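Local coordinates for ribosome inactivating type 1 protein (Iris hollandica, PDB 3MVG) that belongs to the type 1 ribosome-inactivating proteins, single-chain plant proteins named for their ability to inactivate ribosomes, at residues L38-S43 and L66-A71; F82-D87 and N97-L102; N127-A132 and I153-L158; Q198-T203 and Q218-Q223. All coordinates share one frame; numbering follows the deposited sequence. Where two conformers were deposited one is given.

Interaction 1: residues L38-S43 and L66-A71; sequences LLPAQS and LNRVNA. With SO4 (sulfate ion), chain C.
The guanidinium of Arg68 is covered on one face by Pro40, whose CG sits over the centre of the group, 3.8 Å from CZ. At its edge lies a sulfate ion, probably from the crystallisation liquor: NH1 of Arg68 donates to sulfate O1 over 3.1 Å, and NH2 to O3 over 2.9 Å, both nearly straight. NE, NH1 and NH2 also have carbonyl partners, on Arg26, Gln47 and Ser28. The other flat groups are the amides of Asn67 and Gln42, their planes 54° apart. Asn67 CG is anti to the backbone N (chi1 -179°), and ND2 donates to Gln42 OE1 at 3.2 Å, with OE1 near the plane of the donating amide but ND2 above that of the accepting one. Asn67 OD1 accepts from the backbone N-H of Val69, forming an Asx turn. Val69 brings CG2 to within 3.5 Å of Gln42 CA, while Leu39 lays CD1 3.4 Å from Val69 O. One water donates to both Pro40 O and Val69 O. Aliphatic packing on side chains and carbonyls, one amide-amide bond and this water thus join the loop after strand 36-37 to the turn that follows strand 61-67; the carbonyls and sulfate around Arg68 would be expected to favour its positive charge.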
loop_
_atom_site.group_PDB
_atom_site.type_symbol
_atom_site.label_atom_id
_atom_site.label_comp_id
_atom_site.label_asym_id
_atom_site.label_seq_id
_atom_site.Cartn_x
_atom_site.Cartn_y
_atom_site.Cartn_z
ATOM N N LEU A 38 2.515 -19.297 -2.087
ATOM C CA LEU A 38 2.437 -20.070 -3.311
ATOM C C LEU A 38 1.029 -20.617 -3.458
ATOM O O LEU A 38 0.499 -21.236 -2.533
ATOM C CB LEU A 38 3.434 -21.227 -3.240
ATOM C CG LEU A 38 3.616 -22.108 -4.481
ATOM C CD1 LEU A 38 4.187 -21.308 -5.631
ATOM C CD2 LEU A 38 4.533 -23.277 -4.142
ATOM N N LEU A 39 0.408 -20.377 -4.605
ATOM C CA LEU A 39 -0.928 -20.906 -4.849
ATOM C C LEU A 39 -0.865 -22.422 -5.061
ATOM O O LEU A 39 0.206 -22.971 -5.377
ATOM C CB LEU A 39 -1.574 -20.183 -6.034
ATOM C CG LEU A 39 -1.914 -18.710 -5.752
ATOM C CD1 LEU A 39 -2.433 -18.051 -7.000
ATOM C CD2 LEU A 39 -2.933 -18.548 -4.607
ATOM N N PRO A 40 -1.992 -23.122 -4.849
ATOM C CA PRO A 40 -1.990 -24.583 -4.973
ATOM C C PRO A 40 -1.765 -25.083 -6.394
ATOM O O PRO A 40 -1.919 -24.343 -7.373
ATOM C CB PRO A 40 -3.384 -25.005 -4.496
ATOM C CG PRO A 40 -4.163 -23.794 -4.349
ATOM C CD PRO A 40 -3.277 -22.601 -4.349
ATOM N N ALA A 41 -1.396 -26.355 -6.479
ATOM C CA ALA A 41 -1.467 -27.102 -7.728
ATOM C C ALA A 41 -2.929 -27.494 -7.995
ATOM O O ALA A 41 -3.703 -27.703 -7.057
ATOM C CB ALA A 41 -0.590 -28.341 -7.640
ATOM N N GLN A 42 -3.310 -27.587 -9.267
ATOM C CA GLN A 42 -4.678 -28.001 -9.607
ATOM C C GLN A 42 -4.910 -29.468 -9.223
ATOM O O GLN A 42 -4.130 -30.342 -9.606
ATOM C CB GLN A 42 -4.991 -27.737 -11.087
ATOM C CG GLN A 42 -6.492 -27.736 -11.399
ATOM C CD GLN A 42 -6.917 -26.655 -12.392
ATOM O OE1 GLN A 42 -6.663 -25.462 -12.193
ATOM N NE2 GLN A 42 -7.600 -27.071 -13.452
ATOM N N SER A 43 -5.956 -29.720 -8.438
ATOM C CA SER A 43 -6.283 -31.074 -7.981
ATOM C C SER A 43 -7.408 -31.712 -8.790
ATOM O O SER A 43 -7.532 -32.939 -8.822
ATOM C CB SER A 43 -6.650 -31.080 -6.495
ATOM O OG SER A 43 -7.935 -30.517 -6.269
ATOM N N LEU A 66 -13.785 -18.348 -7.501
ATOM C CA LEU A 66 -12.384 -18.262 -7.870
ATOM C C LEU A 66 -11.767 -19.646 -7.918
ATOM O O LEU A 66 -12.160 -20.548 -7.179
ATOM C CB LEU A 66 -11.612 -17.373 -6.892
ATOM C CG LEU A 66 -11.691 -15.864 -7.162
ATOM C CD1 LEU A 66 -13.121 -15.343 -7.042
ATOM C CD2 LEU A 66 -10.754 -15.114 -6.223
ATOM N N ASN A 67 -10.813 -19.804 -8.825
ATOM C CA ASN A 67 -9.940 -20.956 -8.841
ATOM C C ASN A 67 -8.745 -20.592 -7.960
ATOM O O ASN A 67 -8.040 -19.623 -8.227
ATOM C CB ASN A 67 -9.514 -21.245 -10.276
ATOM C CG ASN A 67 -8.615 -22.462 -10.402
ATOM O OD1 ASN A 67 -8.248 -23.102 -9.417
ATOM N ND2 ASN A 67 -8.260 -22.792 -11.639
ATOM N N ARG A 68 -8.532 -21.345 -6.887
ATOM C CA ARG A 68 -7.406 -21.077 -5.996
ATOM C C ARG A 68 -6.048 -21.200 -6.698
ATOM O O ARG A 68 -5.083 -20.565 -6.291
ATOM C CB ARG A 68 -7.432 -22.003 -4.780
ATOM C CG ARG A 68 -8.603 -21.778 -3.823
ATOM C CD ARG A 68 -8.662 -22.823 -2.697
ATOM N NE ARG A 68 -7.471 -22.777 -1.849
ATOM C CZ ARG A 68 -6.676 -23.809 -1.565
ATOM N NH1 ARG A 68 -6.933 -25.035 -2.012
ATOM N NH2 ARG A 68 -5.622 -23.610 -0.785
ATOM N N VAL A 69 -5.977 -22.011 -7.749
ATOM C CA VAL A 69 -4.730 -22.207 -8.500
ATOM C C VAL A 69 -4.201 -20.891 -9.079
ATOM O O VAL A 69 -3.000 -20.650 -9.097
ATOM C CB VAL A 69 -4.904 -23.294 -9.608
ATOM C CG1 VAL A 69 -3.637 -23.471 -10.442
ATOM C CG2 VAL A 69 -5.307 -24.616 -8.985
ATOM N N ASN A 70 -5.101 -20.031 -9.543
ATOM C CA ASN A 70 -4.655 -18.788 -10.162
ATOM C C ASN A 70 -5.301 -17.527 -9.587
ATOM O O ASN A 70 -5.064 -16.421 -10.079
ATOM C CB ASN A 70 -4.794 -18.847 -11.694
ATOM C CG ASN A 70 -6.233 -18.930 -12.154
ATOM O OD1 ASN A 70 -7.165 -18.976 -11.349
ATOM N ND2 ASN A 70 -6.423 -18.933 -13.473
ATOM N N ALA A 71 -6.106 -17.703 -8.538
ATOM C CA ALA A 71 -6.822 -16.600 -7.867
ATOM C C ALA A 71 -7.789 -15.857 -8.785
ATOM O O ALA A 71 -8.161 -14.716 -8.504
ATOM C CB ALA A 71 -5.836 -15.621 -7.212
HETATM S S SO4 C . -3.775 -27.081 -1.018
HETATM O O1 SO4 C . -5.069 -27.413 -1.477
HETATM O O2 SO4 C . -2.742 -26.957 -1.972
HETATM O O3 SO4 C . -3.791 -25.832 -0.428
HETATM O O4 SO4 C . -3.484 -28.087 -0.008
HETATM O O HOH W 1 -0.838 -22.162 -8.749
#

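Interaction 2: residues F82-D87 and N97-L102; sequences FYLLSD and NNPHRL. Unlike the reference sequence in segment 82-87: Ser86 (reference Ala).
Backbone hydrogen bonds come first: His100 N donates to Phe82 O (2.9 Å), Leu84 N to His100 O (2.8 Å) and Leu102 N to Leu84 O (2.8 Å). They pair Tyr83 with His100 and Leu84 with Arg101 in parallel register, and a CA-H...O contact from Tyr83 CA to His100 O adds to them. Apolar and aromatic contacts follow on both faces. On the face of Tyr83 and His100 the rings meet rim to rim, planes at 63°, and CD2 of Tyr83 lies 3.6 Å from CB of His100. On the face of Leu84 and Arg101, Leu84 splits its branches: CD1 goes to Pro99 CB at 4.1 Å, and CD2 lies over the guanidinium face of Arg101, 3.7 Å from NH2. The polar contacts of that guanidinium make the third group. The Arg101 chain bends at chi3 (-64°), and NH1 gives a weak hydrogen bond to Ser86 O at 3.1 Å; the same nitrogen also donates to Thr88 O. This is the parallel pair of a beta-alpha-beta unit, with helix 92-95 in the connection and strand 100-101 at the sheet's edge. Regular backbone bonding sets the register, and the arginine adds a cationic group beside carbonyls that follow strand 81-84.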
loop_
_atom_site.group_PDB
_atom_site.type_symbol
_atom_site.label_atom_id
_atom_site.label_comp_id
_atom_site.label_asym_id
_atom_site.label_seq_id
_atom_site.Cartn_x
_atom_site.Cartn_y
_atom_site.Cartn_z
ATOM N N PHE A 82 -26.031 -19.890 -11.366
ATOM C CA PHE A 82 -24.629 -19.691 -11.719
ATOM C C PHE A 82 -24.468 -19.345 -13.196
ATOM O O PHE A 82 -25.246 -19.793 -14.064
ATOM C CB PHE A 82 -23.782 -20.915 -11.353
ATOM C CG PHE A 82 -23.418 -20.992 -9.896
ATOM C CD1 PHE A 82 -24.278 -21.595 -8.979
ATOM C CD2 PHE A 82 -22.196 -20.489 -9.438
ATOM C CE1 PHE A 82 -23.939 -21.681 -7.626
ATOM C CE2 PHE A 82 -21.855 -20.578 -8.084
ATOM C CZ PHE A 82 -22.722 -21.174 -7.183
ATOM N N TYR A 83 -23.446 -18.533 -13.454
ATOM C CA TYR A 83 -23.065 -18.040 -14.758
ATOM C C TYR A 83 -21.607 -18.399 -14.939
ATOM O O TYR A 83 -20.753 -18.018 -14.134
ATOM C CB TYR A 83 -23.285 -16.521 -14.817
ATOM C CG TYR A 83 -24.754 -16.182 -14.698
ATOM C CD1 TYR A 83 -25.358 -15.982 -13.453
ATOM C CD2 TYR A 83 -25.558 -16.146 -15.829
ATOM C CE1 TYR A 83 -26.730 -15.718 -13.349
ATOM C CE2 TYR A 83 -26.925 -15.887 -15.738
ATOM C CZ TYR A 83 -27.504 -15.675 -14.498
ATOM O OH TYR A 83 -28.859 -15.418 -14.417
ATOM N N LEU A 84 -21.324 -19.159 -15.990
ATOM C CA LEU A 84 -19.988 -19.697 -16.236
ATOM C C LEU A 84 -19.312 -18.964 -17.360
ATOM O O LEU A 84 -19.925 -18.703 -18.396
ATOM C CB LEU A 84 -20.075 -21.180 -16.619
ATOM C CG LEU A 84 -20.104 -22.267 -15.543
ATOM C CD1 LEU A 84 -20.863 -21.907 -14.271
ATOM C CD2 LEU A 84 -20.652 -23.554 -16.161
ATOM N N LEU A 85 -18.035 -18.650 -17.189
ATOM C CA LEU A 85 -17.242 -18.204 -18.330
ATOM C C LEU A 85 -17.175 -19.356 -19.347
ATOM O O LEU A 85 -17.357 -20.532 -18.989
ATOM C CB LEU A 85 -15.854 -17.713 -17.904
ATOM C CG LEU A 85 -15.870 -16.432 -17.060
ATOM C CD1 LEU A 85 -14.504 -16.216 -16.428
ATOM C CD2 LEU A 85 -16.283 -15.208 -17.869
ATOM N N SER A 86 -16.942 -19.021 -20.614
ATOM C CA SER A 86 -17.103 -20.009 -21.687
ATOM C C SER A 86 -16.186 -21.228 -21.553
ATOM O O SER A 86 -16.547 -22.326 -21.985
ATOM C CB SER A 86 -16.930 -19.355 -23.059
ATOM O OG SER A 86 -15.578 -19.003 -23.290
ATOM N N ASP A 87 -15.026 -21.037 -20.928
ATOM C CA ASP A 87 -14.050 -22.116 -20.767
ATOM C C ASP A 87 -14.145 -22.894 -19.453
ATOM O O ASP A 87 -13.396 -23.842 -19.240
ATOM C CB ASP A 87 -12.615 -21.615 -21.019
ATOM C CG ASP A 87 -12.236 -20.374 -20.201
ATOM O OD1 ASP A 87 -13.093 -19.725 -19.561
ATOM O OD2 ASP A 87 -11.039 -20.021 -20.236
ATOM N N ASN A 97 -27.830 -27.665 -11.888
ATOM C CA ASN A 97 -28.130 -28.434 -13.087
ATOM C C ASN A 97 -28.286 -27.613 -14.358
ATOM O O ASN A 97 -28.069 -28.125 -15.462
ATOM C CB ASN A 97 -29.372 -29.305 -12.866
ATOM C CG ASN A 97 -29.142 -30.396 -11.840
ATOM O OD1 ASN A 97 -28.014 -30.841 -11.637
ATOM N ND2 ASN A 97 -30.211 -30.831 -11.184
ATOM N N ASN A 98 -28.645 -26.340 -14.193
ATOM C CA ASN A 98 -28.893 -25.447 -15.323
ATOM C C ASN A 98 -28.206 -24.080 -15.224
ATOM O O ASN A 98 -28.879 -23.052 -15.325
ATOM C CB ASN A 98 -30.399 -25.233 -15.512
ATOM C CG ASN A 98 -31.099 -26.448 -16.083
ATOM O OD1 ASN A 98 -31.354 -26.520 -17.284
ATOM N ND2 ASN A 98 -31.414 -27.410 -15.226
ATOM N N PRO A 99 -26.868 -24.053 -15.044
ATOM C CA PRO A 99 -26.198 -22.754 -15.043
ATOM C C PRO A 99 -26.164 -22.201 -16.467
ATOM O O PRO A 99 -26.303 -22.960 -17.436
ATOM C CB PRO A 99 -24.784 -23.094 -14.571
ATOM C CG PRO A 99 -24.569 -24.485 -15.071
ATOM C CD PRO A 99 -25.898 -25.159 -14.902
ATOM N N HIS A 100 -25.992 -20.898 -16.601
ATOM C CA HIS A 100 -25.892 -20.285 -17.910
ATOM C C HIS A 100 -24.434 -20.090 -18.303
ATOM O O HIS A 100 -23.652 -19.529 -17.524
ATOM C CB HIS A 100 -26.617 -18.941 -17.922
ATOM C CG HIS A 100 -26.476 -18.209 -19.216
ATOM N ND1 HIS A 100 -27.160 -18.576 -20.354
ATOM C CD2 HIS A 100 -25.710 -17.150 -19.563
ATOM C CE1 HIS A 100 -26.832 -17.766 -21.343
ATOM N NE2 HIS A 100 -25.951 -16.891 -20.892
ATOM N N ARG A 101 -24.071 -20.529 -19.503
ATOM C CA ARG A 101 -22.721 -20.331 -19.994
ATOM C C ARG A 101 -22.623 -19.057 -20.835
ATOM O O ARG A 101 -23.342 -18.889 -21.829
ATOM C CB ARG A 101 -22.240 -21.554 -20.781
ATOM C CG ARG A 101 -20.761 -21.469 -21.138
ATOM C CD ARG A 101 -20.241 -22.743 -21.794
ATOM N NE ARG A 101 -20.286 -23.909 -20.912
ATOM C CZ ARG A 101 -19.420 -24.167 -19.936
ATOM N NH1 ARG A 101 -18.424 -23.329 -19.673
ATOM N NH2 ARG A 101 -19.548 -25.271 -19.214
ATOM N N LEU A 102 -21.726 -18.168 -20.424
ATOM C CA LEU A 102 -21.439 -16.942 -21.146
ATOM C C LEU A 102 -20.600 -17.252 -22.386
ATOM O O LEU A 102 -19.916 -18.276 -22.442
ATOM C CB LEU A 102 -20.703 -15.972 -20.224
ATOM C CG LEU A 102 -21.487 -15.616 -18.954
ATOM C CD1 LEU A 102 -20.563 -15.126 -17.854
ATOM C CD2 LEU A 102 -22.541 -14.564 -19.280
#

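Interaction 3: residues N127-A132 and I153-L158; sequences NPLATA and IVLIQL
Leu129 reaches across to helix 153-158 with each side-chain carbon in turn. Its CB lies 3.8 Å from Leu158 CD1, and CG, anti to the backbone N (chi1 -154°), touches the same methyl while coming near Leu155 CD2. The two branches then part: CD1 stays with Leu158, meeting CD1 and CB, whereas CD2 meets Leu155 CD2 at 3.9 Å. Leu129 and Leu155 cross at about a right angle. One turn on, Ala132 presents CB to Leu155, 3.8 Å from CG, and to Val154 CG1 at 4.0 Å. Val154 CG1 also packs on the backbone of Pro128, 3.7 Å from its O. The axes of segments 127-132 and 153-158 come within 9.1 Å, their N-to-C directions 125° apart. On helix 153-158, Gln157 NE2 donates to Ile153 O, which also accepts from Gln157 N through its other face. Helices 126-138 and 146-164 therefore meet in the buried core without a hydrogen bond between the two segments: the join is made by aliphatic carbons, with one valine methyl against a backbone carbonyl, consistent with hydrophobic burial as its basis.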
loop_
_atom_site.group_PDB
_atom_site.type_symbol
_atom_site.label_atom_id
_atom_site.label_comp_id
_atom_site.label_asym_id
_atom_site.label_seq_id
_atom_site.Cartn_x
_atom_site.Cartn_y
_atom_site.Cartn_z
ATOM N N ASN A 127 -17.494 2.767 -5.402
ATOM C CA ASN A 127 -18.734 2.937 -6.156
ATOM C C ASN A 127 -18.794 2.060 -7.417
ATOM O O ASN A 127 -19.798 1.396 -7.634
ATOM C CB ASN A 127 -19.043 4.408 -6.442
ATOM C CG ASN A 127 -19.656 5.115 -5.250
ATOM O OD1 ASN A 127 -20.667 4.669 -4.705
ATOM N ND2 ASN A 127 -19.051 6.226 -4.843
ATOM N N PRO A 128 -17.710 2.015 -8.227
ATOM C CA PRO A 128 -17.707 1.048 -9.343
ATOM C C PRO A 128 -17.878 -0.392 -8.890
ATOM O O PRO A 128 -18.559 -1.164 -9.559
ATOM C CB PRO A 128 -16.344 1.280 -10.001
ATOM C CG PRO A 128 -16.096 2.735 -9.763
ATOM C CD PRO A 128 -16.633 3.014 -8.378
ATOM N N LEU A 129 -17.282 -0.745 -7.754
ATOM C CA LEU A 129 -17.414 -2.089 -7.197
ATOM C C LEU A 129 -18.888 -2.401 -6.888
ATOM O O LEU A 129 -19.413 -3.442 -7.288
ATOM C CB LEU A 129 -16.538 -2.226 -5.946
ATOM C CG LEU A 129 -16.034 -3.618 -5.559
ATOM C CD1 LEU A 129 -14.962 -3.527 -4.483
ATOM C CD2 LEU A 129 -17.170 -4.508 -5.096
ATOM N N ALA A 130 -19.553 -1.479 -6.193
ATOM C CA ALA A 130 -20.981 -1.622 -5.879
ATOM C C ALA A 130 -21.830 -1.717 -7.143
ATOM O O ALA A 130 -22.700 -2.579 -7.243
ATOM C CB ALA A 130 -21.454 -0.472 -5.005
ATOM N N THR A 131 -21.550 -0.864 -8.118
ATOM C CA THR A 131 -22.303 -0.871 -9.366
ATOM C C THR A 131 -22.130 -2.190 -10.122
ATOM O O THR A 131 -23.092 -2.730 -10.676
ATOM C CB THR A 131 -21.903 0.325 -10.225
ATOM O OG1 THR A 131 -22.303 1.516 -9.539
ATOM C CG2 THR A 131 -22.576 0.276 -11.597
ATOM N N ALA A 132 -20.914 -2.726 -10.121
ATOM C CA ALA A 132 -20.640 -3.995 -10.783
ATOM C C ALA A 132 -21.414 -5.127 -10.111
ATOM O O ALA A 132 -21.979 -5.986 -10.794
ATOM C CB ALA A 132 -19.136 -4.273 -10.794
ATOM N N ILE A 153 -14.784 -6.960 -15.483
ATOM C CA ILE A 153 -13.517 -6.228 -15.546
ATOM C C ILE A 153 -13.260 -5.504 -14.222
ATOM O O ILE A 153 -12.145 -5.534 -13.689
ATOM C CB ILE A 153 -13.505 -5.233 -16.731
ATOM C CG1 ILE A 153 -13.386 -6.010 -18.044
ATOM C CG2 ILE A 153 -12.362 -4.236 -16.601
ATOM C CD1 ILE A 153 -13.647 -5.177 -19.293
ATOM N N VAL A 154 -14.293 -4.842 -13.699
ATOM C CA VAL A 154 -14.194 -4.126 -12.426
ATOM C C VAL A 154 -13.914 -5.106 -11.280
ATOM O O VAL A 154 -12.974 -4.921 -10.501
ATOM C CB VAL A 154 -15.477 -3.300 -12.143
ATOM C CG1 VAL A 154 -15.452 -2.697 -10.741
ATOM C CG2 VAL A 154 -15.640 -2.192 -13.184
ATOM N N LEU A 155 -14.714 -6.162 -11.191
ATOM C CA LEU A 155 -14.607 -7.101 -10.064
ATOM C C LEU A 155 -13.320 -7.917 -10.079
ATOM O O LEU A 155 -12.708 -8.112 -9.038
ATOM C CB LEU A 155 -15.829 -8.013 -9.996
ATOM C CG LEU A 155 -17.132 -7.257 -9.724
ATOM C CD1 LEU A 155 -18.324 -8.195 -9.753
ATOM C CD2 LEU A 155 -17.096 -6.450 -8.422
ATOM N N ILE A 156 -12.908 -8.379 -11.258
ATOM C CA ILE A 156 -11.650 -9.099 -11.384
ATOM C C ILE A 156 -10.487 -8.234 -10.902
ATOM O O ILE A 156 -9.628 -8.698 -10.143
ATOM C CB ILE A 156 -11.431 -9.612 -12.820
ATOM C CG1 ILE A 156 -12.402 -10.767 -13.104
ATOM C CG2 ILE A 156 -9.973 -10.040 -13.024
ATOM C CD1 ILE A 156 -12.573 -11.109 -14.578
ATOM N N GLN A 157 -10.460 -6.976 -11.305
ATOM C CA GLN A 157 -9.373 -6.113 -10.875
ATOM C C GLN A 157 -9.396 -5.817 -9.383
ATOM O O GLN A 157 -8.346 -5.766 -8.755
ATOM C CB GLN A 157 -9.330 -4.834 -11.690
ATOM C CG GLN A 157 -8.921 -5.062 -13.125
ATOM C CD GLN A 157 -8.838 -3.774 -13.881
ATOM O OE1 GLN A 157 -7.753 -3.223 -14.087
ATOM N NE2 GLN A 157 -9.989 -3.253 -14.272
ATOM N N LEU A 158 -10.584 -5.641 -8.811
ATOM C CA LEU A 158 -10.701 -5.261 -7.402
ATOM C C LEU A 158 -10.692 -6.437 -6.436
ATOM O O LEU A 158 -10.634 -6.228 -5.216
ATOM C CB LEU A 158 -11.921 -4.361 -7.179
ATOM C CG LEU A 158 -11.846 -3.025 -7.919
ATOM C CD1 LEU A 158 -13.142 -2.259 -7.741
ATOM C CD2 LEU A 158 -10.680 -2.204 -7.410
#

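Interaction 4: residues Q198-T203 and Q218-Q223; sequences QTNWQT and QPVKLQ
The two backbones stay well apart, Asn200 CA standing 8.0 Å from Leu222 CA and Thr203 CA 7.7 Å from Val220 CA, so a break between two helices faces a strand through side chains rather than direct backbone bonds. Asn200 lies between helix 192-199 and helix 201-210, in the N-cap position of the second, though its side chain makes no capping bond. Its amide lies beside Leu222 instead, the two side chains sliding past each other in opposite directions: ND2 is 3.6 Å from Leu222 CD2, and CB and CG are each 3.7 Å from that methyl. The other end of the amide, OD1, approaches Val220 CG1, which is anti to the backbone N (chi1 -179°), at 3.9 Å; Val220 CG2 meets Thr203 CG2 at 3.8 Å. A water 2.8 Å from Asn200 OD1 and 2.9 Å from Lys221 O lies between helix break and strand and can donate to either. Asn200 ND2 has its own acceptor, Asp196 O, in the preceding helix. Further along, Val220 leans on Leu204 and Glu207 of helix 201-210, and Leu222 on Asp196 and Leu197 of helix 192-199. Strand 215-223, which carries both, pairs antiparallel with strand 229-234, placing this two-stranded sheet against both helices.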
loop_
_atom_site.group_PDB
_atom_site.type_symbol
_atom_site.label_atom_id
_atom_site.label_comp_id
_atom_site.label_asym_id
_atom_site.label_seq_id
_atom_site.Cartn_x
_atom_site.Cartn_y
_atom_site.Cartn_z
ATOM N N GLN A 198 -0.353 -6.356 -14.189
ATOM C CA GLN A 198 -1.313 -7.447 -14.327
ATOM C C GLN A 198 -0.856 -8.468 -15.366
ATOM O O GLN A 198 -0.922 -9.672 -15.134
ATOM C CB GLN A 198 -2.698 -6.914 -14.712
ATOM C CG GLN A 198 -3.351 -6.030 -13.662
ATOM C CD GLN A 198 -4.593 -5.335 -14.184
ATOM O OE1 GLN A 198 -4.943 -5.452 -15.358
ATOM N NE2 GLN A 198 -5.269 -4.611 -13.314
ATOM N N THR A 199 -0.392 -7.971 -16.517
ATOM C CA THR A 199 0.074 -8.816 -17.628
ATOM C C THR A 199 1.263 -9.700 -17.243
ATOM O O THR A 199 1.444 -10.785 -17.798
ATOM C CB THR A 199 0.466 -7.924 -18.844
ATOM O OG1 THR A 199 -0.642 -7.089 -19.205
ATOM C CG2 THR A 199 0.908 -8.746 -20.051
ATOM N N ASN A 200 2.060 -9.232 -16.286
ATOM C CA ASN A 200 3.307 -9.894 -15.925
ATOM C C ASN A 200 3.253 -10.764 -14.678
ATOM O O ASN A 200 4.297 -11.171 -14.162
ATOM C CB ASN A 200 4.434 -8.865 -15.824
ATOM C CG ASN A 200 5.002 -8.518 -17.177
ATOM O OD1 ASN A 200 5.811 -9.275 -17.729
ATOM N ND2 ASN A 200 4.553 -7.408 -17.746
ATOM N N TRP A 201 2.048 -11.081 -14.213
ATOM C CA TRP A 201 1.913 -11.867 -12.992
ATOM C C TRP A 201 2.554 -13.245 -13.087
ATOM O O TRP A 201 3.303 -13.634 -12.195
ATOM C CB TRP A 201 0.455 -11.985 -12.578
ATOM C CG TRP A 201 0.274 -12.741 -11.294
ATOM C CD1 TRP A 201 0.772 -12.410 -10.058
ATOM C CD2 TRP A 201 -0.443 -13.966 -11.125
ATOM N NE1 TRP A 201 0.389 -13.351 -9.133
ATOM C CE2 TRP A 201 -0.356 -14.314 -9.763
ATOM C CE3 TRP A 201 -1.169 -14.790 -11.994
ATOM C CZ2 TRP A 201 -0.973 -15.450 -9.247
ATOM C CZ3 TRP A 201 -1.774 -15.915 -11.486
ATOM C CH2 TRP A 201 -1.678 -16.241 -10.120
ATOM N N GLN A 202 2.269 -13.977 -14.160
ATOM C CA GLN A 202 2.878 -15.293 -14.335
ATOM C C GLN A 202 4.405 -15.190 -14.440
ATOM O O GLN A 202 5.131 -15.938 -13.778
ATOM C CB GLN A 202 2.291 -16.052 -15.534
ATOM C CG GLN A 202 3.099 -17.308 -15.865
ATOM C CD GLN A 202 2.414 -18.275 -16.805
ATOM O OE1 GLN A 202 3.029 -19.246 -17.249
ATOM N NE2 GLN A 202 1.141 -18.046 -17.085
ATOM N N THR A 203 4.884 -14.235 -15.236
ATOM C CA THR A 203 6.314 -14.052 -15.432
ATOM C C THR A 203 7.019 -13.758 -14.110
ATOM O O THR A 203 8.037 -14.382 -13.790
ATOM C CB THR A 203 6.590 -12.950 -16.470
ATOM O OG1 THR A 203 6.085 -13.377 -17.740
ATOM C CG2 THR A 203 8.079 -12.664 -16.598
ATOM N N GLN A 218 15.956 -14.166 -15.312
ATOM C CA GLN A 218 15.555 -13.274 -16.392
ATOM C C GLN A 218 14.868 -12.039 -15.812
ATOM O O GLN A 218 13.685 -12.092 -15.449
ATOM C CB GLN A 218 14.626 -13.993 -17.379
ATOM C CG GLN A 218 15.278 -15.128 -18.163
ATOM C CD GLN A 218 16.431 -14.670 -19.048
ATOM O OE1 GLN A 218 16.407 -13.572 -19.617
ATOM N NE2 GLN A 218 17.444 -15.521 -19.176
ATOM N N PRO A 219 15.609 -10.921 -15.699
ATOM C CA PRO A 219 15.008 -9.677 -15.221
ATOM C C PRO A 219 13.764 -9.278 -16.020
ATOM O O PRO A 219 13.687 -9.508 -17.228
ATOM C CB PRO A 219 16.139 -8.665 -15.390
ATOM C CG PRO A 219 17.375 -9.486 -15.151
ATOM C CD PRO A 219 17.079 -10.815 -15.799
ATOM N N VAL A 220 12.793 -8.698 -15.321
ATOM C CA VAL A 220 11.480 -8.412 -15.886
ATOM C C VAL A 220 11.311 -6.905 -16.065
ATOM O O VAL A 220 11.275 -6.152 -15.089
ATOM C CB VAL A 220 10.349 -8.968 -14.972
ATOM C CG1 VAL A 220 8.975 -8.687 -15.580
ATOM C CG2 VAL A 220 10.528 -10.464 -14.729
ATOM N N LYS A 221 11.205 -6.466 -17.316
ATOM C CA LYS A 221 10.944 -5.060 -17.592
ATOM C C LYS A 221 9.450 -4.771 -17.463
ATOM O O LYS A 221 8.620 -5.504 -17.999
ATOM C CB LYS A 221 11.439 -4.682 -18.987
ATOM C CG LYS A 221 11.290 -3.199 -19.309
ATOM C CD LYS A 221 11.688 -2.876 -20.748
ATOM C CE LYS A 221 10.715 -3.473 -21.759
ATOM N NZ LYS A 221 9.468 -2.690 -21.909
ATOM N N LEU A 222 9.134 -3.695 -16.751
ATOM C CA LEU A 222 7.753 -3.255 -16.558
ATOM C C LEU A 222 7.582 -1.808 -16.973
ATOM O O LEU A 222 8.418 -0.963 -16.666
ATOM C CB LEU A 222 7.339 -3.386 -15.089
ATOM C CG LEU A 222 7.271 -4.776 -14.457
ATOM C CD1 LEU A 222 6.962 -4.635 -12.976
ATOM C CD2 LEU A 222 6.230 -5.650 -15.132
ATOM N N GLN A 223 6.482 -1.525 -17.659
ATOM C CA GLN A 223 6.093 -0.146 -17.916
ATOM C C GLN A 223 5.611 0.501 -16.633
ATOM O O GLN A 223 4.859 -0.111 -15.869
ATOM C CB GLN A 223 4.958 -0.083 -18.938
ATOM C CG GLN A 223 5.280 -0.721 -20.271
ATOM C CD GLN A 223 6.341 0.021 -21.067
ATOM O OE1 GLN A 223 6.430 1.254 -21.037
ATOM N NE2 GLN A 223 7.147 -0.731 -21.797
HETATM O O HOH W 2 8.038 -8.111 -19.024
#

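From the N terminus, the four contacts follow one another in series; none nests in or crosses another. Interaction 1 closes a 22-residue excursion containing strand 49-55 and most of strand 61-67, and interaction 2 closes the short connection through helix 92-95; both reach the six-stranded mixed sheet. Interaction 3 closes a 20-residue excursion, packing helix 126-138 against helix 146-164, and interaction 4 brings strand 215-223 back onto the helix pair before it. Two touches join them: Trp201 CH2 of interaction 4 packs on Leu39 CD1 and Asn70 O of interaction 1, and Gln198 probably hydrogen-bonds Gln157 of interaction 3. Interaction 2 lies farthest from interaction 4, centres about 32 Å apart.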